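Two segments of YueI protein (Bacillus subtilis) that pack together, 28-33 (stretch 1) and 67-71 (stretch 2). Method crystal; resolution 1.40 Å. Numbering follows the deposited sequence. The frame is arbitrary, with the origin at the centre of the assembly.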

# COMPACT_ATOMS: atom_id res chain seq x y z
N LEU A 28 4.75 -7.25 5.12
CA LEU A 28 4.03 -5.98 5.34
C LEU A 28 3.40 -5.44 4.04
O LEU A 28 2.23 -5.05 4.03
CB LEU A 28 4.95 -4.92 5.96
CG LEU A 28 4.35 -3.51 6.15
CD1 LEU A 28 3.13 -3.48 7.04
CD2 LEU A 28 5.42 -2.56 6.70
N PHE A 29 4.20 -5.41 2.97
CA PHE A 29 3.83 -4.73 1.74
C PHE A 29 3.17 -5.60 0.66
O PHE A 29 3.36 -5.38 -0.54
CB PHE A 29 5.04 -3.98 1.17
CG PHE A 29 5.52 -2.86 2.07
CD1 PHE A 29 4.77 -1.69 2.19
CD2 PHE A 29 6.71 -2.97 2.76
CE1 PHE A 29 5.22 -0.65 3.03
CE2 PHE A 29 7.17 -1.93 3.58
CZ PHE A 29 6.42 -0.78 3.72
N LEU A 30 2.39 -6.58 1.12
CA LEU A 30 1.59 -7.43 0.21
C LEU A 30 2.45 -8.12 -0.84
O LEU A 30 2.04 -8.30 -1.99
CB LEU A 30 0.47 -6.61 -0.46
CG LEU A 30 -0.57 -6.00 0.49
CD1 LEU A 30 -1.53 -5.08 -0.27
CD2 LEU A 30 -1.34 -7.10 1.22
N GLY A 31 3.65 -8.51 -0.41
CA GLY A 31 4.58 -9.28 -1.24
C GLY A 31 5.70 -8.46 -1.85
O GLY A 31 6.66 -9.05 -2.36
N SER A 32 5.60 -7.13 -1.80
CA SER A 32 6.63 -6.26 -2.37
C SER A 32 7.76 -5.95 -1.40
O SER A 32 7.57 -5.95 -0.18
CB SER A 32 6.01 -4.94 -2.84
OG SER A 32 7.00 -4.09 -3.42
N LEU A 33 8.95 -5.69 -1.95
CA LEU A 33 10.04 -5.15 -1.14
C LEU A 33 9.84 -3.65 -0.91
O LEU A 33 9.28 -2.95 -1.76
CB LEU A 33 11.40 -5.39 -1.83
CG LEU A 33 11.91 -6.84 -1.94
CD1 LEU A 33 13.29 -6.91 -2.59
CD2 LEU A 33 11.92 -7.52 -0.58
N LEU A 67 -1.04 -2.34 -8.95
CA LEU A 67 -1.86 -2.10 -7.78
C LEU A 67 -2.10 -3.41 -7.02
O LEU A 67 -2.80 -4.31 -7.52
CB LEU A 67 -3.19 -1.45 -8.22
CG LEU A 67 -4.24 -1.30 -7.13
CD1 LEU A 67 -3.75 -0.33 -6.08
CD2 LEU A 67 -5.58 -0.85 -7.72
N LEU A 68 -1.51 -3.54 -5.84
CA LEU A 68 -1.68 -4.70 -4.97
C LEU A 68 -2.78 -4.39 -3.95
O LEU A 68 -2.75 -3.32 -3.33
CB LEU A 68 -0.38 -5.01 -4.23
CG LEU A 68 0.88 -5.26 -5.10
CD1 LEU A 68 2.09 -5.54 -4.22
CD2 LEU A 68 0.65 -6.43 -6.05
N ILE A 69 -3.72 -5.32 -3.80
CA ILE A 69 -4.90 -5.13 -2.95
C ILE A 69 -4.95 -6.27 -1.94
O ILE A 69 -4.84 -7.44 -2.31
CB ILE A 69 -6.18 -5.15 -3.79
CG1 ILE A 69 -6.18 -3.98 -4.77
CG2 ILE A 69 -7.42 -5.11 -2.91
CD1 ILE A 69 -7.10 -4.22 -5.97
N ASN A 70 -5.15 -5.93 -0.68
CA ASN A 70 -5.29 -6.90 0.38
C ASN A 70 -6.62 -7.65 0.26
O ASN A 70 -7.68 -7.05 0.41
CB ASN A 70 -5.25 -6.17 1.72
CG ASN A 70 -5.15 -7.09 2.90
OD1 ASN A 70 -5.67 -8.21 2.86
ND2 ASN A 70 -4.50 -6.62 3.96
N GLY A 71 -6.55 -8.96 0.00
CA GLY A 71 -7.74 -9.81 -0.17
C GLY A 71 -8.63 -9.93 1.06
O GLY A 71 -9.74 -10.47 0.96

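A tight type I' turn, F29 to S32, meets a β-strand here without a single hydrogen bond across the contact; the two segments are held by van der Waals packing centred on two leucines, L30 and L68. F29 is the first residue to leave helical backbone angles after the preceding helix, and the chain reverses at once, closed by a backbone hydrogen bond from S32 N to F29 O (3.1 Å). The two middle residues of the turn, L30 (phi/psi 56/37) and G31 (102/-13), both have positive phi. At G31 these angles would jam a CB against the carbonyl O of L30, which by itself calls for glycine.

L30 and L68 form the closest pair of CA atoms across the contact (6.7 Å), and each directs its CA-to-CB bond toward the other segment. Both side chains adopt the same m,t rotamer. L30 CD1 lies 4.1 Å from L68 CB, an apolar contact, while L68 CD1 approaches L30 O to 3.5 Å. L68 CD1 also sits 3.9 Å from F29 O and 4.2 Å from S32 CB, so one branch tip touches three of the four turn residues. A methyl carbon offers these carbonyls no conventional hydrogen bond, and the approaches are packing contacts.

The L30 side chain also reaches the strand backbone, with L30 CD1 4.0 Å from I69 C and 3.7 Å from N70 N. L30 CD2 packs 4.1 Å from N70 CB; N70 ND2 is hydrogen-bonded elsewhere in the structure. I69 points its CA-to-CB bond away, in keeping with strand alternation, and touches L30 through its backbone. In total 216 Å² is buried, summed over both sides, with L30 (93 Å²) and L68 (72 Å²) contributing most.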